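Local coordinates for protein double Glycine Motif Protease domain from AMS/PCAT Transporter (Lachnospiraceae bacterium C6A11, PDB 6MPZ) that probably cuts leader peptides off precursor peptides after a double-glycine motif, as the C39-family cysteine peptidase domain of a peptide-exporting AMS/PCAT transporter, at residues Leu85-Cys93 with Phe102-Gly110. Numbering follows the deposited sequence.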
ATOM      1  N   LEU A  85       2.222 -11.072   8.257  1.00 30.81           N
ATOM      2  CA  LEU A  85       1.415 -10.276   7.344  1.00 29.37           C
ATOM      3  C   LEU A  85       0.184 -11.123   6.934  1.00 31.32           C
ATOM      4  O   LEU A  85      -0.966 -10.663   7.039  1.00 26.47           O
ATOM      5  CB  LEU A  85       2.225  -9.839   6.129  1.00 28.45           C
ATOM      6  CG  LEU A  85       1.446  -9.087   5.043  1.00 29.25           C
ATOM      7  CD1 LEU A  85       0.677  -7.889   5.559  1.00 27.26           C
ATOM      8  CD2 LEU A  85       2.403  -8.647   4.001  1.00 30.42           C
ATOM      9  N   LYS A  86       0.462 -12.368   6.524  1.00 30.62           N
ATOM     10  CA  LYS A  86      -0.555 -13.394   6.162  1.00 32.08           C
ATOM     11  C   LYS A  86      -1.576 -13.660   7.256  1.00 33.16           C
ATOM     12  O   LYS A  86      -2.747 -13.843   6.995  1.00 36.77           O
ATOM     13  CB  LYS A  86       0.118 -14.670   5.805  1.00 30.95           C
ATOM     14  CG  LYS A  86       0.992 -14.543   4.568  1.00 31.09           C
ATOM     15  CD  LYS A  86       1.905 -15.736   4.386  1.00 31.16           C
ATOM     16  CE  LYS A  86       2.892 -15.414   3.322  1.00 34.74           C
ATOM     17  NZ  LYS A  86       3.882 -16.475   3.072  1.00 37.91           N
ATOM     18  N   LYS A  87      -1.134 -13.597   8.488  1.00 31.66           N
ATOM     19  CA  LYS A  87      -1.975 -13.883   9.609  1.00 36.71           C
ATOM     20  C   LYS A  87      -2.783 -12.684  10.062  1.00 36.61           C
ATOM     21  O   LYS A  87      -3.983 -12.813  10.302  1.00 41.84           O
ATOM     22  CB  LYS A  87      -1.108 -14.440  10.748  1.00 38.89           C
ATOM     23  CG  LYS A  87      -1.894 -15.066  11.881  1.00 44.39           C
ATOM     24  CD  LYS A  87      -1.027 -16.075  12.661  1.00 43.92           C
ATOM     25  CE  LYS A  87      -1.547 -16.275  14.060  1.00 45.42           C
ATOM     26  NZ  LYS A  87      -2.956 -16.739  14.030  1.00 46.93           N
ATOM     27  N   GLU A  88      -2.154 -11.539  10.162  1.00 35.26           N
ATOM     28  CA  GLU A  88      -2.745 -10.364  10.802  1.00 37.43           C
ATOM     29  C   GLU A  88      -3.018  -9.171   9.863  1.00 32.79           C
ATOM     30  O   GLU A  88      -3.678  -8.208  10.276  1.00 27.52           O
ATOM     31  CB  GLU A  88      -1.782  -9.842  11.880  1.00 44.42           C
ATOM     32  CG  GLU A  88      -1.055 -10.851  12.763  1.00 52.77           C
ATOM     33  CD  GLU A  88      -1.358 -10.743  14.246  1.00 52.21           C
ATOM     34  OE1 GLU A  88      -2.555 -10.625  14.505  1.00 58.48           O
ATOM     35  OE2 GLU A  88      -0.438 -10.789  15.091  1.00 56.73           O
ATOM     36  N   GLY A  89      -2.508  -9.205   8.634  1.00 24.70           N
ATOM     37  CA  GLY A  89      -2.769  -8.116   7.697  1.00 28.36           C
ATOM     38  C   GLY A  89      -4.240  -7.855   7.452  1.00 29.18           C
ATOM     39  O   GLY A  89      -5.041  -8.732   7.651  1.00 34.26           O
ATOM     40  N   THR A  90      -4.598  -6.651   7.017  1.00 29.40           N
ATOM     41  CA  THR A  90      -5.924  -6.369   6.511  1.00 28.17           C
ATOM     42  C   THR A  90      -5.745  -5.737   5.147  1.00 27.84           C
ATOM     43  O   THR A  90      -4.697  -5.138   4.876  1.00 25.91           O
ATOM     44  CB  THR A  90      -6.672  -5.435   7.461  1.00 29.39           C
ATOM     45  OG1 THR A  90      -6.114  -4.104   7.390  1.00 28.24           O
ATOM     46  CG2 THR A  90      -6.554  -5.973   8.859  1.00 29.50           C
ATOM     47  N   PHE A  91      -6.769  -5.880   4.296  1.00 28.37           N
ATOM     48  CA  PHE A  91      -6.667  -5.586   2.866  1.00 28.47           C
ATOM     49  C   PHE A  91      -7.749  -4.626   2.393  1.00 28.64           C
ATOM     50  O   PHE A  91      -8.875  -4.673   2.885  1.00 30.90           O
ATOM     51  CB  PHE A  91      -6.638  -6.880   2.060  1.00 31.80           C
ATOM     52  CG  PHE A  91      -5.728  -7.908   2.660  1.00 30.97           C
ATOM     53  CD1 PHE A  91      -4.367  -7.764   2.577  1.00 32.51           C
ATOM     54  CD2 PHE A  91      -6.238  -9.005   3.378  1.00 32.28           C
ATOM     55  CE1 PHE A  91      -3.501  -8.700   3.177  1.00 31.81           C
ATOM     56  CE2 PHE A  91      -5.387  -9.937   3.983  1.00 30.56           C
ATOM     57  CZ  PHE A  91      -4.006  -9.785   3.875  1.00 30.12           C
ATOM     58  N   PRO A  92      -7.415  -3.703   1.479  1.00 29.19           N
ATOM     59  CA  PRO A  92      -6.067  -3.572   0.887  1.00 28.95           C
ATOM     60  C   PRO A  92      -5.094  -2.878   1.860  1.00 25.73           C
ATOM     61  O   PRO A  92      -5.520  -2.184   2.805  1.00 24.73           O
ATOM     62  CB  PRO A  92      -6.332  -2.668  -0.320  1.00 28.66           C
ATOM     63  CG  PRO A  92      -7.406  -1.752   0.186  1.00 26.74           C
ATOM     64  CD  PRO A  92      -8.304  -2.625   1.015  1.00 27.78           C
ATOM     65  N   CYS A  93      -3.825  -3.087   1.633  1.00 24.66           N
ATOM     66  CA  CYS A  93      -2.742  -2.420   2.375  1.00 26.60           C
ATOM     67  C   CYS A  93      -1.645  -2.135   1.347  1.00 27.00           C
ATOM     68  O   CYS A  93      -1.625  -2.756   0.247  1.00 27.02           O
ATOM     69  CB  CYS A  93      -2.177  -3.303   3.530  1.00 26.83           C
ATOM     70  SG  CYS A  93      -1.496  -4.928   3.024  1.00 29.67           S
ATOM     71  N   PHE A 102       6.455   0.435  -4.379  1.00 33.30           N
ATOM     72  CA  PHE A 102       5.265   0.214  -3.593  1.00 31.53           C
ATOM     73  C   PHE A 102       4.247  -0.452  -4.492  1.00 33.23           C
ATOM     74  O   PHE A 102       4.070  -0.058  -5.657  1.00 36.23           O
ATOM     75  CB  PHE A 102       4.690   1.510  -3.048  1.00 29.93           C
ATOM     76  CG  PHE A 102       5.510   2.135  -1.978  1.00 30.91           C
ATOM     77  CD1 PHE A 102       5.650   1.516  -0.744  1.00 30.24           C
ATOM     78  CD2 PHE A 102       6.142   3.365  -2.189  1.00 30.99           C
ATOM     79  CE1 PHE A 102       6.411   2.094   0.242  1.00 30.97           C
ATOM     80  CE2 PHE A 102       6.919   3.929  -1.200  1.00 30.00           C
ATOM     81  CZ  PHE A 102       7.047   3.298   0.010  1.00 29.26           C
ATOM     82  N   VAL A 103       3.589  -1.477  -3.941  1.00 31.95           N
ATOM     83  CA  VAL A 103       2.481  -2.137  -4.580  1.00 26.66           C
ATOM     84  C   VAL A 103       1.317  -2.234  -3.592  1.00 28.81           C
ATOM     85  O   VAL A 103       1.501  -2.045  -2.380  1.00 30.70           O
ATOM     86  CB  VAL A 103       2.882  -3.497  -5.115  1.00 27.03           C
ATOM     87  CG1 VAL A 103       4.057  -3.366  -6.084  1.00 25.38           C
ATOM     88  CG2 VAL A 103       3.199  -4.484  -3.971  1.00 25.84           C
ATOM     89  N   VAL A 104       0.117  -2.520  -4.120  1.00 30.11           N
ATOM     90  CA  VAL A 104      -1.076  -2.719  -3.277  1.00 28.02           C
ATOM     91  C   VAL A 104      -1.364  -4.200  -3.085  1.00 27.24           C
ATOM     92  O   VAL A 104      -1.566  -4.898  -4.075  1.00 31.17           O
ATOM     93  CB  VAL A 104      -2.327  -2.081  -3.873  1.00 26.86           C
ATOM     94  CG1 VAL A 104      -3.536  -2.337  -2.944  1.00 25.16           C
ATOM     95  CG2 VAL A 104      -2.097  -0.600  -4.033  1.00 27.44           C
ATOM     96  N   LEU A 105      -1.386  -4.650  -1.824  1.00 25.87           N
ATOM     97  CA  LEU A 105      -1.688  -6.054  -1.496  1.00 26.70           C
ATOM     98  C   LEU A 105      -3.190  -6.211  -1.228  1.00 29.16           C
ATOM     99  O   LEU A 105      -3.758  -5.544  -0.293  1.00 27.77           O
ATOM    100  CB  LEU A 105      -0.874  -6.547  -0.298  1.00 27.53           C
ATOM    101  CG  LEU A 105      -1.036  -8.003   0.210  1.00 30.02           C
ATOM    102  CD1 LEU A 105      -0.823  -9.014  -0.901  1.00 32.04           C
ATOM    103  CD2 LEU A 105      -0.070  -8.332   1.330  1.00 32.58           C
ATOM    104  N   LYS A 106      -3.819  -7.060  -2.053  1.00 26.50           N
ATOM    105  CA  LYS A 106      -5.242  -7.319  -1.981  1.00 28.21           C
ATOM    106  C   LYS A 106      -5.583  -8.510  -1.098  1.00 29.17           C
ATOM    107  O   LYS A 106      -6.684  -8.545  -0.545  1.00 28.02           O
ATOM    108  CB  LYS A 106      -5.817  -7.554  -3.364  1.00 29.78           C
ATOM    109  CG  LYS A 106      -5.689  -6.346  -4.289  1.00 28.18           C
ATOM    110  CD  LYS A 106      -6.300  -6.631  -5.639  1.00 26.29           C
ATOM    111  CE  LYS A 106      -5.383  -7.546  -6.416  1.00 31.04           C
ATOM    112  NZ  LYS A 106      -5.901  -7.856  -7.741  1.00 34.50           N
ATOM    113  N   GLY A 107      -4.628  -9.437  -0.953  1.00 27.75           N
ATOM    114  CA  GLY A 107      -4.715 -10.594  -0.058  1.00 25.43           C
ATOM    115  C   GLY A 107      -3.970 -11.782  -0.613  1.00 26.56           C
ATOM    116  O   GLY A 107      -3.186 -11.648  -1.554  1.00 25.01           O
ATOM    117  N   PHE A 108      -4.290 -12.953  -0.059  1.00 30.15           N
ATOM    118  CA  PHE A 108      -3.651 -14.241  -0.378  1.00 29.96           C
ATOM    119  C   PHE A 108      -4.720 -15.287  -0.680  1.00 31.26           C
ATOM    120  O   PHE A 108      -5.834 -15.229  -0.125  1.00 28.18           O
ATOM    121  CB  PHE A 108      -2.831 -14.704   0.816  1.00 30.46           C
ATOM    122  CG  PHE A 108      -1.718 -13.748   1.205  1.00 30.65           C
ATOM    123  CD1 PHE A 108      -0.480 -13.771   0.545  1.00 32.93           C
ATOM    124  CD2 PHE A 108      -1.896 -12.828   2.241  1.00 32.26           C
ATOM    125  CE1 PHE A 108       0.527 -12.898   0.887  1.00 29.57           C
ATOM    126  CE2 PHE A 108      -0.879 -11.939   2.590  1.00 32.24           C
ATOM    127  CZ  PHE A 108       0.330 -11.981   1.926  1.00 30.93           C
ATOM    128  N   LYS A 109      -4.416 -16.191  -1.608  1.00 29.81           N
ATOM    129  CA  LYS A 109      -5.198 -17.411  -1.771  1.00 36.59           C
ATOM    130  C   LYS A 109      -4.290 -18.507  -2.308  1.00 37.96           C
ATOM    131  O   LYS A 109      -3.535 -18.289  -3.255  1.00 34.48           O
ATOM    132  CB  LYS A 109      -6.372 -17.195  -2.721  1.00 40.64           C
ATOM    133  CG  LYS A 109      -7.346 -18.362  -2.857  1.00 43.02           C
ATOM    134  CD  LYS A 109      -8.165 -18.251  -4.161  1.00 47.46           C
ATOM    135  CE  LYS A 109      -9.629 -18.528  -3.906  1.00 54.16           C
ATOM    136  NZ  LYS A 109     -10.258 -17.766  -2.761  1.00 53.64           N
ATOM    137  N   GLY A 110      -4.366 -19.685  -1.692  1.00 37.30           N
ATOM    138  CA  GLY A 110      -3.483 -20.790  -2.056  1.00 37.98           C
ATOM    139  C   GLY A 110      -2.020 -20.438  -1.938  1.00 38.39           C
ATOM    140  O   GLY A 110      -1.611 -19.853  -0.945  1.00 37.37           O
TER
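Leu85 and Leu105 meet tip to tip, with 3.7 Å between their two CD2 methyls. Leu85 also sends CG to the edge of the Phe108 ring. The Lys86 and Phe108 side chains cross at about a right angle. Lys86 CG sits 3.8 Å from the ring centroid of Phe108, a CH-pi contact over one face, offset toward the rim. Leu105 CD1 lies over the opposite face. Beyond CG the Lys86 chain is extended, and its NZ forms a salt bridge with Asp131. Gly89 breaks the helical path, and the chain turns back toward the strand.

Phe91 fills the angle between helix and strand. Its CG is anti to the carbonyl carbon (chi1 -44°), which sets the ring beside the Leu105 side chain, the two pointing the same way, with one face turned to the strand. Gly107 CA stands almost over the ring centre of Phe91, 3.8 Å from the centroid and 6° off the normal. Gly89 C is near the other face. Phe91 CZ reaches Phe108 CE2 at 4.0 Å, and these two side chains also cross at about a right angle. Gly107 belongs to a classic beta bulge, in which it and Lys106 both face Tyr114.

Pro92 follows a cis peptide bond. Its CB packs on Val104 CG1 at 3.8 Å. Cys93 then joins the sheet as the antiparallel hydrogen-bonded partner of Leu105. Cys93 N donates to Leu105 O at 3.1 Å. Leu105 N donates to Cys93 O at 2.8 Å. On the same face of the sheet, Cys93 SG touches Leu105 CB at 3.7 Å.

Phe130 of helix 127-133 touches Leu85, Leu105 and Phe108. The contact joins helix 82-88 and the segment after it to strand 101-109 of the antiparallel sheet, part of the papain-like fold of C39 peptidases.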